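Local coordinates for uncharacterized conserved protein (Idiomarina loihiensis, PDB 2QSD) that is of unknown function but belongs to the DUF1543 family and may pair with a second copy of itself as a two-fold symmetric dimer, at the interface of chains A and B. Coordinates in Å, arbitrary orientation; residue numbers count along the deposited sequence, not the author numbering. Chains: chain A/B, Uncharacterized conserved protein.

Contact 1: the interface of chains A and B. Residues chain A 24-25; chain B 27-29, 88, 90.
A:Ile24 reaches into a cleft of chain B between B:Asp28 and B:Ile29 on one side and B:Phe88 and B:Asn90 on the other, and it loses 78 Å² of surface there. Its CG1 lies between its own backbone N and carbonyl carbon (chi1 68°), which directs the CG1-CD1 arm toward the strand of B:His27 to B:Ile29 and turns the CG2 methyl toward B:Phe88 and B:Asn90, where it still touches CG1 of B:Ile29. CG2 meets the edge of the B:Phe88 ring in its plane, 3.7 Å from CZ. A branched aliphatic residue suits this place because it can press on two walls at once.

The polar backbone that comes in with it is matched as well. The amide N of A:Ile24 donates to OD1 of B:Asp28 at 3.1 Å, on the syn side of the carboxylate. One residue on, A:Glu25 N gives a bond almost straight at the hydrogen (170°) to the side-chain oxygen OD1 of B:Asn90, 3.1 Å away, though the donor is tilted from the plane of the amide carbonyl; the amide carbon CG of B:Asn90 packs on CB of A:Ile24. With an alanine at B:Asn90, the A:Glu25 N-H would probably lose this acceptor and a gap would open beside CB and CG2 of A:Ile24. A water links A:Glu25 O to B:His27 O.

The inserted residues belong to a loop of chain A just ahead of strand 26-34; the receiving groups stand on strands 26-34 and 85-90 of chain B.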
ATOM      1  N   ILE A  24      -4.576  -6.810   3.835  1.00 41.51           N
ATOM      2  CA  ILE A  24      -3.269  -6.408   4.347  1.00 38.76           C
ATOM      3  C   ILE A  24      -3.262  -4.956   4.802  1.00 36.14           C
ATOM      4  O   ILE A  24      -4.197  -4.208   4.532  1.00 45.12           O
ATOM      5  CB  ILE A  24      -2.121  -6.672   3.329  1.00 37.46           C
ATOM      6  CG1 ILE A  24      -2.233  -5.762   2.102  1.00 42.45           C
ATOM      7  CG2 ILE A  24      -2.080  -8.146   2.930  1.00 32.39           C
ATOM      8  CD1 ILE A  24      -1.075  -5.913   1.129  1.00 39.45           C
ATOM      9  N   GLU A  25      -2.207  -4.588   5.518  1.00 38.57           N
ATOM     10  CA  GLU A  25      -1.946  -3.218   5.942  1.00 41.80           C
ATOM     11  C   GLU A  25      -1.743  -2.337   4.706  1.00 40.07           C
ATOM     12  O   GLU A  25      -1.069  -2.731   3.750  1.00 41.29           O
ATOM     13  CB  GLU A  25      -0.678  -3.200   6.804  1.00 43.90           C
ATOM     14  CG  GLU A  25      -0.595  -2.105   7.852  1.00 62.38           C
ATOM     15  CD  GLU A  25      -1.030  -2.563   9.237  1.00 63.72           C
ATOM     16  OE1 GLU A  25      -0.640  -1.911  10.225  1.00 74.31           O
ATOM     17  OE2 GLU A  25      -1.756  -3.567   9.347  1.00 63.15           O
TER
ATOM     18  N   HIS B  27      -2.447  -0.979  -2.331  1.00 30.91           N
ATOM     19  CA  HIS B  27      -2.327  -2.345  -2.820  1.00 32.70           C
ATOM     20  C   HIS B  27      -2.925  -3.329  -1.834  1.00 34.53           C
ATOM     21  O   HIS B  27      -2.774  -3.167  -0.631  1.00 33.91           O
ATOM     22  CB  HIS B  27      -0.859  -2.698  -3.046  1.00 31.76           C
ATOM     23  CG  HIS B  27      -0.160  -1.774  -3.986  1.00 45.55           C
ATOM     24  ND1 HIS B  27      -0.192  -1.942  -5.353  1.00 40.38           N
ATOM     25  CD2 HIS B  27       0.567  -0.654  -3.757  1.00 35.34           C
ATOM     26  CE1 HIS B  27       0.490  -0.968  -5.928  1.00 45.14           C
ATOM     27  NE2 HIS B  27       0.961  -0.174  -4.982  1.00 54.89           N
ATOM     28  N   ASP B  28      -3.575  -4.367  -2.341  1.00 30.93           N
ATOM     29  CA  ASP B  28      -4.112  -5.407  -1.468  1.00 36.05           C
ATOM     30  C   ASP B  28      -3.842  -6.784  -2.057  1.00 32.42           C
ATOM     31  O   ASP B  28      -3.620  -6.917  -3.266  1.00 36.49           O
ATOM     32  CB  ASP B  28      -5.621  -5.190  -1.234  1.00 33.85           C
ATOM     33  CG  ASP B  28      -6.163  -5.969  -0.031  1.00 40.11           C
ATOM     34  OD1 ASP B  28      -5.372  -6.432   0.833  1.00 33.64           O
ATOM     35  OD2 ASP B  28      -7.398  -6.122   0.046  1.00 43.96           O
ATOM     36  N   ILE B  29      -3.846  -7.794  -1.192  1.00 35.89           N
ATOM     37  CA  ILE B  29      -3.765  -9.195  -1.591  1.00 37.90           C
ATOM     38  C   ILE B  29      -5.158  -9.826  -1.516  1.00 42.37           C
ATOM     39  O   ILE B  29      -5.815  -9.760  -0.476  1.00 46.45           O
ATOM     40  CB  ILE B  29      -2.817  -9.976  -0.655  1.00 37.98           C
ATOM     41  CG1 ILE B  29      -1.388  -9.426  -0.744  1.00 46.23           C
ATOM     42  CG2 ILE B  29      -2.864 -11.488  -0.944  1.00 33.86           C
ATOM     43  CD1 ILE B  29      -0.560  -9.981  -1.887  1.00 57.35           C
ATOM     44  N   PHE B  88      -2.896 -17.314   5.749  1.00 48.60           N
ATOM     45  CA  PHE B  88      -2.155 -16.224   5.135  1.00 49.61           C
ATOM     46  C   PHE B  88      -1.717 -15.288   6.254  1.00 54.72           C
ATOM     47  O   PHE B  88      -2.540 -14.883   7.078  1.00 49.92           O
ATOM     48  CB  PHE B  88      -3.036 -15.502   4.112  1.00 48.08           C
ATOM     49  CG  PHE B  88      -2.482 -14.186   3.650  1.00 51.67           C
ATOM     50  CD1 PHE B  88      -1.392 -14.141   2.785  1.00 49.68           C
ATOM     51  CD2 PHE B  88      -3.057 -12.987   4.073  1.00 49.44           C
ATOM     52  CE1 PHE B  88      -0.877 -12.928   2.357  1.00 47.67           C
ATOM     53  CE2 PHE B  88      -2.548 -11.769   3.643  1.00 55.46           C
ATOM     54  CZ  PHE B  88      -1.451 -11.741   2.784  1.00 56.12           C
ATOM     55  N   ASN B  90       0.249 -11.698   7.198  1.00 70.73           N
ATOM     56  CA  ASN B  90       0.774 -10.401   6.771  1.00 76.14           C
ATOM     57  C   ASN B  90       1.672  -9.795   7.843  1.00 76.52           C
ATOM     58  O   ASN B  90       1.257  -9.657   8.996  1.00 75.88           O
ATOM     59  CB  ASN B  90      -0.381  -9.443   6.425  1.00 77.90           C
ATOM     60  CG  ASN B  90       0.099  -8.073   5.920  1.00 85.64           C
ATOM     61  OD1 ASN B  90      -0.445  -7.033   6.313  1.00 79.48           O
ATOM     62  ND2 ASN B  90       1.111  -8.071   5.045  1.00 71.09           N
TER
HETATM   63  O   HOH W   1      -0.720  -2.337   0.915  1.00 38.83           O

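Contact 2: the interface of chains A and B. Residues chain A 28-30, 88, 147; chain B 21-23.
B:Asn23 turns its CG away from its own carbonyl carbon and beside its backbone N (chi1 -77°), which sends the carboxamide toward A:Ile29, while A:Asp28 extends its carboxylate toward the backbone N of B:Asn23, CG anti to its own N (chi1 -165°). B:Asn23 is thus gripped at both ends, with 83 Å² buried. Its backbone N donates to both carboxylate oxygens of A:Asp28, 2.9 Å to OD1 and 3.1 Å to OD2, meeting each on the syn side. Its side-chain ND2 donates to A:Ile29 O at 2.8 Å, in the carbonyl plane and close to its own amide plane, an arrangement that should restrain rotation of the carboxamide. Asparagine suits the place because a short side chain supplies an N-H donor to a strand carbonyl.

Bends at chi2 and chi3 fold A:Arg30 back over this amide. The guanidinium and carboxamide planes are nearly parallel, and ND2 sits over one face, toward the rim. At the guanidinium's edge, A:Asp28 OD2 forms a salt bridge with NH1 at 3.0 Å; NH1 and B:Asn23 N approach that oxygen from opposite faces of the carboxylate plane. The bridge probably steadies both side chains and helps keep the carboxylate negative. NH1 also donates to B:Gly21 O at 2.9 Å, a bent bond whose acceptor lies well off the guanidinium plane, and a water joins that carbonyl to NH2, so arginine's several N-H groups serve both chains. On another side, the CD2 methyl of A:Leu147 lies 3.6 Å from B:Asn23 OD1.

Residues 21-23 of chain B form part of a loop that docks on chain A, where strand 26-34 carries most of the polar partners and strands 85-90 and 145-148 provide A:Phe88 and A:Leu147.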
ATOM      1  N   ASP A  28      -0.296   5.260   3.122  1.00 29.06           N
ATOM      2  CA  ASP A  28      -0.529   6.506   2.397  1.00 37.62           C
ATOM      3  C   ASP A  28       0.521   7.555   2.782  1.00 36.87           C
ATOM      4  O   ASP A  28       1.135   7.466   3.846  1.00 33.89           O
ATOM      5  CB  ASP A  28      -1.948   7.038   2.677  1.00 37.82           C
ATOM      6  CG  ASP A  28      -2.386   8.121   1.694  1.00 40.91           C
ATOM      7  OD1 ASP A  28      -1.840   8.165   0.574  1.00 47.38           O
ATOM      8  OD2 ASP A  28      -3.281   8.927   2.036  1.00 42.61           O
ATOM      9  N   ILE A  29       0.722   8.533   1.900  1.00 39.16           N
ATOM     10  CA  ILE A  29       1.577   9.684   2.151  1.00 36.90           C
ATOM     11  C   ILE A  29       0.703  10.885   2.494  1.00 43.91           C
ATOM     12  O   ILE A  29      -0.198  11.236   1.729  1.00 49.27           O
ATOM     13  CB  ILE A  29       2.433  10.005   0.910  1.00 46.81           C
ATOM     14  CG1 ILE A  29       3.492   8.919   0.684  1.00 39.98           C
ATOM     15  CG2 ILE A  29       3.074  11.390   1.010  1.00 47.89           C
ATOM     16  CD1 ILE A  29       4.664   9.016   1.613  1.00 58.60           C
ATOM     17  N   ARG A  30       0.954  11.496   3.652  1.00 39.99           N
ATOM     18  CA  ARG A  30       0.259  12.724   4.042  1.00 38.27           C
ATOM     19  C   ARG A  30       1.224  13.914   4.117  1.00 41.21           C
ATOM     20  O   ARG A  30       2.403  13.755   4.456  1.00 39.05           O
ATOM     21  CB  ARG A  30      -0.455  12.566   5.393  1.00 32.89           C
ATOM     22  CG  ARG A  30      -1.357  11.341   5.556  1.00 41.67           C
ATOM     23  CD  ARG A  30      -2.412  11.215   4.457  1.00 45.31           C
ATOM     24  NE  ARG A  30      -3.328  12.351   4.408  1.00 44.79           N
ATOM     25  CZ  ARG A  30      -4.222  12.552   3.443  1.00 47.46           C
ATOM     26  NH1 ARG A  30      -4.339  11.693   2.436  1.00 40.41           N
ATOM     27  NH2 ARG A  30      -5.002  13.620   3.482  1.00 38.41           N
ATOM     28  N   PHE A  88       3.242  17.130  -5.917  1.00 54.47           N
ATOM     29  CA  PHE A  88       3.541  15.775  -5.488  1.00 54.08           C
ATOM     30  C   PHE A  88       3.074  14.809  -6.574  1.00 56.58           C
ATOM     31  O   PHE A  88       1.903  14.823  -6.949  1.00 57.77           O
ATOM     32  CB  PHE A  88       2.804  15.505  -4.178  1.00 55.20           C
ATOM     33  CG  PHE A  88       2.855  14.078  -3.730  1.00 57.86           C
ATOM     34  CD1 PHE A  88       4.041  13.531  -3.245  1.00 52.98           C
ATOM     35  CD2 PHE A  88       1.711  13.284  -3.775  1.00 50.23           C
ATOM     36  CE1 PHE A  88       4.092  12.220  -2.816  1.00 56.58           C
ATOM     37  CE2 PHE A  88       1.752  11.966  -3.350  1.00 51.55           C
ATOM     38  CZ  PHE A  88       2.950  11.433  -2.868  1.00 63.57           C
ATOM     39  N   LEU A 147      -0.600  15.834  -7.404  1.00 73.96           N
ATOM     40  CA  LEU A 147      -1.350  16.660  -6.462  1.00 73.65           C
ATOM     41  C   LEU A 147      -0.614  17.969  -6.191  1.00 68.44           C
ATOM     42  O   LEU A 147       0.603  17.982  -6.012  1.00 65.42           O
ATOM     43  CB  LEU A 147      -1.585  15.895  -5.149  1.00 75.79           C
ATOM     44  CG  LEU A 147      -2.417  16.556  -4.041  1.00 82.71           C
ATOM     45  CD1 LEU A 147      -3.916  16.439  -4.317  1.00 90.91           C
ATOM     46  CD2 LEU A 147      -2.076  15.967  -2.682  1.00 79.75           C
TER
ATOM     47  N   GLY B  21      -9.845   9.598  -0.328  1.00 43.03           N
ATOM     48  CA  GLY B  21      -9.066  10.047   0.818  1.00 47.59           C
ATOM     49  C   GLY B  21      -7.562   9.888   0.648  1.00 53.72           C
ATOM     50  O   GLY B  21      -6.790  10.718   1.130  1.00 58.88           O
ATOM     51  N   ALA B  22      -7.155   8.832  -0.054  1.00 46.85           N
ATOM     52  CA  ALA B  22      -5.749   8.480  -0.204  1.00 41.71           C
ATOM     53  C   ALA B  22      -5.041   9.338  -1.240  1.00 40.93           C
ATOM     54  O   ALA B  22      -5.623   9.679  -2.255  1.00 42.81           O
ATOM     55  CB  ALA B  22      -5.619   7.016  -0.563  1.00 36.62           C
ATOM     56  N   ASN B  23      -3.775   9.661  -0.978  1.00 43.06           N
ATOM     57  CA  ASN B  23      -2.951  10.435  -1.903  1.00 34.33           C
ATOM     58  C   ASN B  23      -2.180   9.586  -2.893  1.00 37.05           C
ATOM     59  O   ASN B  23      -1.856  10.044  -3.985  1.00 48.43           O
ATOM     60  CB  ASN B  23      -1.952  11.297  -1.136  1.00 37.18           C
ATOM     61  CG  ASN B  23      -2.582  12.521  -0.519  1.00 42.71           C
ATOM     62  OD1 ASN B  23      -3.549  13.076  -1.048  1.00 45.79           O
ATOM     63  ND2 ASN B  23      -2.025  12.962   0.607  1.00 37.38           N
TER
HETATM   64  O   HOH W   2      -6.724  13.567   1.071  1.00 49.25           O

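Contact 1 and contact 2, their C-alpha centres about 19 Å apart, show the two directions of one reciprocal docking, each giving a different stretch of the same loop. In each, the loop preceding strand 26-34 enters the other subunit: residues 24-25 of chain A in contact 1, residues 21-23 of chain B in contact 2. Both receive it with Asp28, Ile29 and Phe88 from strands 26-34 and 85-90. By the two-fold symmetry each has a twin with the chains exchanged, so Asp28 of one subunit accepts from the backbone N of both residues 23 and 24 of its partner. Such mutual insertion is compatible with a stable dimer, although the crystal alone does not establish one in solution.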